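Putative c-1-tetrahydrofolate synthase, cytoplasmic (Leishmania major, PDB 4A26) probably catalyses the interconversion of 5,10-methylenetetrahydrofolate and 10-formyltetrahydrofolate, acting as an NADP-dependent dehydrogenase and a cyclohydrolase in one-carbon metabolism. Local coordinates at residues A[145-150]-A[286-291]; A[13-18]-A[278-283]; A[166-171]-A[188-193]. All coordinates share one frame; numbering follows the deposited sequence.

Contact 1: residues A[145-150]-A[286-291]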
loop_
_atom_site.group_PDB
_atom_site.type_symbol
_atom_site.label_atom_id
_atom_site.label_comp_id
_atom_site.label_asym_id
_atom_site.label_seq_id
_atom_site.Cartn_x
_atom_site.Cartn_y
_atom_site.Cartn_z
ATOM N N THR A 145 -9.853 -4.306 6.386
ATOM C CA THR A 145 -9.252 -2.979 6.252
ATOM C C THR A 145 -9.046 -2.427 7.658
ATOM O O THR A 145 -9.799 -2.785 8.565
ATOM C CB THR A 145 -10.155 -2.016 5.445
ATOM O OG1 THR A 145 -11.536 -2.285 5.731
ATOM C CG2 THR A 145 -9.919 -2.193 3.959
ATOM N N PRO A 146 -8.018 -1.574 7.854
ATOM C CA PRO A 146 -7.803 -0.971 9.167
ATOM C C PRO A 146 -9.032 -0.204 9.636
ATOM O O PRO A 146 -9.576 0.604 8.889
ATOM C CB PRO A 146 -6.620 -0.027 8.933
ATOM C CG PRO A 146 -5.901 -0.610 7.808
ATOM C CD PRO A 146 -6.946 -1.202 6.914
ATOM N N CYS A 147 -9.451 -0.466 10.870
ATOM C CA CYS A 147 -10.732 0.005 11.385
ATOM C C CYS A 147 -10.944 1.502 11.224
ATOM O O CYS A 147 -11.834 1.919 10.481
ATOM C CB CYS A 147 -10.879 -0.384 12.851
ATOM S SG CYS A 147 -10.873 -2.162 13.094
ATOM N N THR A 148 -10.133 2.307 11.909
ATOM C CA THR A 148 -10.285 3.761 11.854
ATOM C C THR A 148 -10.299 4.248 10.408
ATOM O O THR A 148 -11.134 5.070 10.031
ATOM C CB THR A 148 -9.183 4.490 12.644
ATOM O OG1 THR A 148 -9.248 4.097 14.017
ATOM C CG2 THR A 148 -9.357 5.998 12.554
ATOM N N ALA A 149 -9.391 3.708 9.601
ATOM C CA ALA A 149 -9.308 4.056 8.183
ATOM C C ALA A 149 -10.632 3.781 7.477
ATOM O O ALA A 149 -11.183 4.666 6.823
ATOM C CB ALA A 149 -8.178 3.283 7.517
ATOM N N LYS A 150 -11.145 2.562 7.630
ATOM C CA LYS A 150 -12.385 2.156 6.964
ATOM C C LYS A 150 -13.575 3.003 7.433
ATOM O O LYS A 150 -14.426 3.384 6.628
ATOM C CB LYS A 150 -12.666 0.668 7.200
ATOM C CG LYS A 150 -13.753 0.083 6.297
ATOM C CD LYS A 150 -14.371 -1.180 6.889
ATOM C CE LYS A 150 -15.156 -1.979 5.858
ATOM N NZ LYS A 150 -15.616 -3.290 6.420
ATOM N N LEU A 286 -16.045 -4.603 14.661
ATOM C CA LEU A 286 -17.106 -5.614 14.688
ATOM C C LEU A 286 -17.512 -6.039 13.276
ATOM O O LEU A 286 -17.749 -7.222 13.028
ATOM C CB LEU A 286 -18.327 -5.115 15.460
ATOM C CG LEU A 286 -18.162 -4.955 16.972
ATOM C CD1 LEU A 286 -19.442 -4.395 17.589
ATOM C CD2 LEU A 286 -17.797 -6.277 17.617
ATOM N N GLU A 287 -17.582 -5.077 12.357
ATOM C CA GLU A 287 -17.923 -5.379 10.964
ATOM C C GLU A 287 -16.855 -6.252 10.315
ATOM O O GLU A 287 -17.170 -7.242 9.649
ATOM C CB GLU A 287 -18.125 -4.100 10.148
ATOM C CG GLU A 287 -18.697 -4.365 8.759
ATOM C CD GLU A 287 -19.830 -3.429 8.402
ATOM O OE1 GLU A 287 -19.604 -2.199 8.368
ATOM O OE2 GLU A 287 -20.951 -3.928 8.149
ATOM N N ASN A 288 -15.595 -5.874 10.515
ATOM C CA ASN A 288 -14.466 -6.707 10.129
ATOM C C ASN A 288 -14.645 -8.131 10.646
ATOM O O ASN A 288 -14.461 -9.090 9.906
ATOM C CB ASN A 288 -13.152 -6.107 10.656
ATOM C CG ASN A 288 -12.542 -5.068 9.704
ATOM O OD1 ASN A 288 -13.206 -4.568 8.792
ATOM N ND2 ASN A 288 -11.270 -4.742 9.924
ATOM N N THR A 289 -15.029 -8.259 11.913
ATOM C CA THR A 289 -15.199 -9.569 12.548
ATOM C C THR A 289 -16.409 -10.334 12.024
ATOM O O THR A 289 -16.413 -11.565 12.040
ATOM C CB THR A 289 -15.338 -9.439 14.071
ATOM O OG1 THR A 289 -14.321 -8.565 14.573
ATOM C CG2 THR A 289 -15.205 -10.802 14.740
ATOM N N LEU A 290 -17.438 -9.615 11.576
ATOM C CA LEU A 290 -18.592 -10.254 10.942
ATOM C C LEU A 290 -18.150 -10.882 9.622
ATOM O O LEU A 290 -18.382 -12.065 9.392
ATOM C CB LEU A 290 -19.727 -9.253 10.697
ATOM C CG LEU A 290 -21.163 -9.798 10.604
ATOM C CD1 LEU A 290 -22.067 -8.762 9.951
ATOM C CD2 LEU A 290 -21.246 -11.101 9.849
ATOM N N GLU A 291 -17.503 -10.081 8.773
ATOM C CA GLU A 291 -16.994 -10.548 7.477
ATOM C C GLU A 291 -16.125 -11.794 7.609
ATOM O O GLU A 291 -16.190 -12.683 6.761
ATOM C CB GLU A 291 -16.204 -9.443 6.760
ATOM C CG GLU A 291 -17.071 -8.479 5.952
ATOM C CD GLU A 291 -16.277 -7.318 5.342
ATOM O OE1 GLU A 291 -15.067 -7.494 5.038
ATOM O OE2 GLU A 291 -16.878 -6.226 5.164
#
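Asn288 and Lys150 carry most of this contact, in which the start of helix 147-159 of the Rossmann-type NAD(P)-binding region meets helix 279-297 near the C-terminus of the chain. The Asn288 amide donates from ND2 to the carbonyl O of Thr145 (2.8 Å), and the bond is nearly straight, with an angle of 169° at the hydrogen. The acceptor lies in the plane of the amide. ND2 also bonds the carbonyl of Ala124, so one amide nitrogen serves two backbone carbonyls, that of Thr145 just before the helix, for which Pro146 is the N-cap residue, and that of Ala124 in an earlier loop.

Asn288 OD1 faces the ammonium of Lys150 at 3.6 Å from NZ, which may add a favourable electrostatic term. Lys150 gets there with CG anti to its backbone N (chi1 -167°) and the chain beyond it extended, running antiparallel to that of Asn288. Glu287 OE1 lies 4.6 Å from Lys150 NZ, beyond a salt bridge, and Glu287 OE2 makes a long, weak ion pair with Lys25. Cys147 packs on Met284 and Leu285, its SG 4.1 Å from Asn288 ND2. The lysine charge is answered tip to tip by Glu291, in a weak salt bridge with Lys150 NZ 3.4 Å from Glu291 OE2.

Contact 2: residues A[13-18]-A[278-283]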
loop_
_atom_site.group_PDB
_atom_site.type_symbol
_atom_site.label_atom_id
_atom_site.label_comp_id
_atom_site.label_asym_id
_atom_site.label_seq_id
_atom_site.Cartn_x
_atom_site.Cartn_y
_atom_site.Cartn_z
ATOM N N ALA A 13 -23.660 8.703 16.024
ATOM C CA ALA A 13 -24.954 8.208 15.564
ATOM C C ALA A 13 -24.781 7.156 14.462
ATOM O O ALA A 13 -25.384 6.084 14.519
ATOM C CB ALA A 13 -25.811 9.366 15.067
ATOM N N ILE A 14 -23.949 7.468 13.471
ATOM C CA ILE A 14 -23.695 6.560 12.350
ATOM C C ILE A 14 -23.222 5.200 12.862
ATOM O O ILE A 14 -23.719 4.163 12.430
ATOM C CB ILE A 14 -22.658 7.152 11.357
ATOM C CG1 ILE A 14 -23.254 8.343 10.610
ATOM C CG2 ILE A 14 -22.215 6.109 10.346
ATOM C CD1 ILE A 14 -22.239 9.151 9.856
ATOM N N ALA A 15 -22.272 5.219 13.792
ATOM C CA ALA A 15 -21.787 3.999 14.442
ATOM C C ALA A 15 -22.915 3.254 15.160
ATOM O O ALA A 15 -22.981 2.027 15.115
ATOM C CB ALA A 15 -20.667 4.339 15.425
ATOM N N ALA A 16 -23.792 4.009 15.817
ATOM C CA ALA A 16 -24.953 3.438 16.501
ATOM C C ALA A 16 -25.858 2.706 15.518
ATOM O O ALA A 16 -26.311 1.597 15.797
ATOM C CB ALA A 16 -25.731 4.526 17.222
ATOM N N ALA A 17 -26.110 3.331 14.369
ATOM C CA ALA A 17 -26.890 2.708 13.304
ATOM C C ALA A 17 -26.225 1.423 12.814
ATOM O O ALA A 17 -26.904 0.427 12.562
ATOM C CB ALA A 17 -27.070 3.673 12.146
ATOM N N ILE A 18 -24.898 1.455 12.684
ATOM C CA ILE A 18 -24.139 0.299 12.219
ATOM C C ILE A 18 -24.190 -0.856 13.221
ATOM O O ILE A 18 -24.386 -2.006 12.828
ATOM C CB ILE A 18 -22.674 0.672 11.900
ATOM C CG1 ILE A 18 -22.610 1.427 10.570
ATOM C CG2 ILE A 18 -21.801 -0.571 11.821
ATOM C CD1 ILE A 18 -21.280 2.077 10.290
ATOM N N GLY A 278 -13.781 7.093 16.766
ATOM C CA GLY A 278 -14.054 6.732 18.159
ATOM C C GLY A 278 -14.910 5.487 18.249
ATOM O O GLY A 278 -14.380 4.377 18.214
ATOM N N PRO A 279 -16.242 5.653 18.384
ATOM C CA PRO A 279 -17.121 4.484 18.267
ATOM C C PRO A 279 -17.243 3.916 16.846
ATOM O O PRO A 279 -17.728 2.796 16.688
ATOM C CB PRO A 279 -18.477 5.005 18.767
ATOM C CG PRO A 279 -18.378 6.482 18.722
ATOM C CD PRO A 279 -16.949 6.801 18.974
ATOM N N MET A 280 -16.828 4.675 15.830
ATOM C CA MET A 280 -16.735 4.140 14.465
ATOM C C MET A 280 -15.678 3.047 14.387
ATOM O O MET A 280 -15.922 1.992 13.806
ATOM C CB MET A 280 -16.387 5.234 13.442
ATOM C CG MET A 280 -17.545 6.130 13.024
ATOM S SD MET A 280 -18.921 5.280 12.209
ATOM C CE MET A 280 -18.107 4.432 10.861
ATOM N N THR A 281 -14.508 3.317 14.964
ATOM C CA THR A 281 -13.387 2.376 14.967
ATOM C C THR A 281 -13.793 1.028 15.545
ATOM O O THR A 281 -13.548 -0.011 14.929
ATOM C CB THR A 281 -12.189 2.934 15.775
ATOM O OG1 THR A 281 -11.754 4.171 15.196
ATOM C CG2 THR A 281 -11.028 1.944 15.790
ATOM N N ILE A 282 -14.419 1.055 16.724
ATOM C CA ILE A 282 -14.913 -0.163 17.374
ATOM C C ILE A 282 -16.021 -0.826 16.561
ATOM O O ILE A 282 -16.106 -2.053 16.508
ATOM C CB ILE A 282 -15.416 0.119 18.814
ATOM C CG1 ILE A 282 -14.227 0.355 19.748
ATOM C CG2 ILE A 282 -16.254 -1.040 19.347
ATOM C CD1 ILE A 282 -14.620 0.653 21.175
ATOM N N ALA A 283 -16.867 -0.016 15.929
ATOM C CA ALA A 283 -17.932 -0.534 15.065
ATOM C C ALA A 283 -17.332 -1.248 13.858
ATOM O O ALA A 283 -17.741 -2.360 13.505
ATOM C CB ALA A 283 -18.834 0.591 14.612
#
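Ala15 and Met280 lie at the centre of a helix-helix packing interface in which helix 11-32, in the catalytic region of the sequence, runs beside the first turns of helix 279-297, in the NAD(P)-binding region. The two segments point the same way, with an angle of 22° and axes 8.8 Å apart at closest approach. Ala15 and Ala283 both face the partner helix, consistent with the close approach, and Ala15 and Met280 have their CA atoms 5.1 Å apart.

The first group consists of contacts of the Ala15 methyl, one to backbone and two to side-chain carbons. Ala15 CB points at the opposite helix and sits 3.6 Å from Pro279 O, an oxygen already accepting the helical N-H of Ala283. The same methyl also meets the ring carbon CB of Pro279 and the methyl of Ala283.

The thioether makes the second group. With chi2 and chi3 both bent, near -60°, the Met280 chain folds back on itself and brings SD across to helix 11-32, where it lies alongside Ala15 and 3.9 Å from Ile14 CG2. Leu155 of helix 147-159 packs on the same methionine.

Aliphatic tips form the third group. Ile18 uses two branches: CG2, anti to its backbone N, reaches the Ala283 methyl, while CD1 serves Met280. The Ile18 and Met280 side chains cross at about a right angle, with Ile18 CD1 4.0 Å from Met280 CE.

Contact 3: residues A[166-171]-A[188-193]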
loop_
_atom_site.group_PDB
_atom_site.type_symbol
_atom_site.label_atom_id
_atom_site.label_comp_id
_atom_site.label_asym_id
_atom_site.label_seq_id
_atom_site.Cartn_x
_atom_site.Cartn_y
_atom_site.Cartn_z
ATOM N N LYS A 166 -13.119 13.292 -7.235
ATOM C CA LYS A 166 -12.827 14.420 -6.360
ATOM C C LYS A 166 -11.341 14.486 -6.019
ATOM O O LYS A 166 -10.607 13.508 -6.195
ATOM C CB LYS A 166 -13.653 14.317 -5.075
ATOM C CG LYS A 166 -15.162 14.161 -5.304
ATOM C CD LYS A 166 -15.757 15.360 -6.032
ATOM C CE LYS A 166 -17.270 15.281 -6.088
ATOM N NZ LYS A 166 -17.875 16.562 -6.553
ATOM N N ARG A 167 -10.905 15.653 -5.550
ATOM C CA ARG A 167 -9.547 15.835 -5.067
ATOM C C ARG A 167 -9.571 15.660 -3.554
ATOM O O ARG A 167 -10.499 16.109 -2.887
ATOM C CB ARG A 167 -9.019 17.217 -5.452
ATOM C CG ARG A 167 -9.073 17.487 -6.953
ATOM C CD ARG A 167 -8.813 18.940 -7.321
ATOM N NE ARG A 167 -7.386 19.230 -7.429
ATOM C CZ ARG A 167 -6.860 20.239 -8.130
ATOM N NH1 ARG A 167 -7.631 21.086 -8.810
ATOM N NH2 ARG A 167 -5.540 20.401 -8.156
ATOM N N ALA A 168 -8.557 14.986 -3.019
ATOM C CA ALA A 168 -8.489 14.692 -1.591
ATOM C C ALA A 168 -7.090 14.941 -1.054
ATOM O O ALA A 168 -6.094 14.696 -1.740
ATOM C CB ALA A 168 -8.898 13.244 -1.330
ATOM N N VAL A 169 -7.021 15.421 0.182
ATOM C CA VAL A 169 -5.752 15.583 0.871
ATOM C C VAL A 169 -5.815 14.859 2.208
ATOM O O VAL A 169 -6.711 15.103 3.004
ATOM C CB VAL A 169 -5.416 17.065 1.089
ATOM C CG1 VAL A 169 -4.162 17.213 1.934
ATOM C CG2 VAL A 169 -5.248 17.765 -0.256
ATOM N N VAL A 170 -4.875 13.945 2.426
ATOM C CA VAL A 170 -4.724 13.271 3.704
ATOM C C VAL A 170 -3.550 13.909 4.423
ATOM O O VAL A 170 -2.406 13.773 3.989
ATOM C CB VAL A 170 -4.456 11.761 3.529
ATOM C CG1 VAL A 170 -4.305 11.084 4.892
ATOM C CG2 VAL A 170 -5.570 11.105 2.716
ATOM N N LEU A 171 -3.840 14.634 5.500
ATOM C CA LEU A 171 -2.799 15.205 6.345
ATOM C C LEU A 171 -2.273 14.113 7.267
ATOM O O LEU A 171 -2.930 13.741 8.233
ATOM C CB LEU A 171 -3.336 16.380 7.167
ATOM C CG LEU A 171 -3.941 17.546 6.380
ATOM C CD1 LEU A 171 -4.431 18.608 7.336
ATOM C CD2 LEU A 171 -2.948 18.141 5.404
ATOM N N GLU A 188 -11.462 4.440 -4.062
ATOM C CA GLU A 188 -12.780 5.016 -4.322
ATOM C C GLU A 188 -12.726 6.060 -5.460
ATOM O O GLU A 188 -13.724 6.731 -5.744
ATOM C CB GLU A 188 -13.349 5.632 -3.035
ATOM C CG GLU A 188 -14.724 5.094 -2.662
ATOM C CD GLU A 188 -14.693 3.669 -2.127
ATOM O OE1 GLU A 188 -13.677 3.259 -1.537
ATOM O OE2 GLU A 188 -15.700 2.956 -2.284
ATOM N N ASN A 189 -11.559 6.176 -6.095
ATOM C CA ASN A 189 -11.332 7.000 -7.289
ATOM C C ASN A 189 -11.286 8.507 -7.041
ATOM O O ASN A 189 -11.526 9.309 -7.952
ATOM C CB ASN A 189 -12.309 6.633 -8.413
ATOM C CG ASN A 189 -12.044 5.253 -8.976
ATOM O OD1 ASN A 189 -10.973 4.678 -8.761
ATOM N ND2 ASN A 189 -13.016 4.711 -9.704
ATOM N N ALA A 190 -10.960 8.880 -5.807
ATOM C CA ALA A 190 -10.582 10.251 -5.496
ATOM C C ALA A 190 -9.103 10.359 -5.819
ATOM O O ALA A 190 -8.365 9.388 -5.674
ATOM C CB ALA A 190 -10.835 10.566 -4.031
ATOM N N THR A 191 -8.674 11.525 -6.282
ATOM C CA THR A 191 -7.272 11.738 -6.584
ATOM C C THR A 191 -6.631 12.260 -5.306
ATOM O O THR A 191 -7.015 13.311 -4.800
ATOM C CB THR A 191 -7.095 12.692 -7.770
ATOM O OG1 THR A 191 -7.809 12.168 -8.900
ATOM C CG2 THR A 191 -5.634 12.832 -8.132
ATOM N N VAL A 192 -5.675 11.495 -4.775
ATOM C CA VAL A 192 -5.205 11.691 -3.406
ATOM C C VAL A 192 -3.783 12.244 -3.332
ATOM O O VAL A 192 -2.896 11.803 -4.062
ATOM C CB VAL A 192 -5.264 10.370 -2.609
ATOM C CG1 VAL A 192 -5.140 10.639 -1.103
ATOM C CG2 VAL A 192 -6.557 9.609 -2.919
ATOM N N THR A 193 -3.590 13.217 -2.442
ATOM C CA THR A 193 -2.267 13.729 -2.084
ATOM C C THR A 193 -2.042 13.556 -0.583
ATOM O O THR A 193 -2.880 13.962 0.228
ATOM C CB THR A 193 -2.145 15.220 -2.402
ATOM O OG1 THR A 193 -2.569 15.458 -3.748
ATOM C CG2 THR A 193 -0.716 15.690 -2.216
#
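Strands 167-171 and 191-193 run parallel and in register from Arg167-Thr191 to Val169-Thr193, their axes 4.7 Å apart and twisted by 28°, as neighbours in a Rossmann-type sheet. Four backbone bonds of 2.8 to 3.0 Å join them: Thr191 N to Lys166 O, Ala168 N to Thr191 O, Thr193 N to Ala168 O and Val170 N to Thr193 O. Ala168, Thr191 and Thr193 each use both N-H and C=O across the pair, alternating as in a parallel sheet. CA-H...O contacts, such as Val192 CA to Ala168 O and Val169 CA to Thr193 O, fill in between.

On one face, the small side chains of Ala168 and Ala190 lie methyl to methyl, and Val170 CG2 meets Val192 CG1 at 3.9 Å. With CG1 anti to its backbone N, Val192 turns that branch to the neighbouring strand. The other face carries Arg167, Val169, Thr191 and Thr193. There the polar ends look to the second subunit: Arg167 forms a salt bridge with its Asp206, and the Thr191 and Thr193 hydroxyls bond Thr199 and Thr193 of that chain.

The strands belong to one beta-alpha-beta unit. Helix 178-187, ended by a Schellman motif at Asn189, covers the Val170 and Val192 face, and helix 201-209 packs on Val169. Strand 213-216 bonds the far side of 167-171, while Val192 and Thr193 pair antiparallel with a strand of the second subunit, continuing the sheet across the dimer.

Contacts 1 and 2 share helix 279-297: their centres are 11 Å apart, and they touch where Thr148 OG1 lies 2.8 Å from Thr281 OG1 in a probable hydrogen bond. Contact 2 joins the catalytic and NAD(P)-binding regions of the sequence, while contact 1 stays within the NAD(P)-binding one. Contact 3 is separate, its centre 21 Å from that of contact 1 and 23 Å from that of contact 2, with nearest atoms about 8 Å and 13 Å away. It forms the side of the Rossmann sheet that is outermost within the chain and is continued by the second subunit. In this family the folate and cofactor sites probably occupy the cleft between the domains.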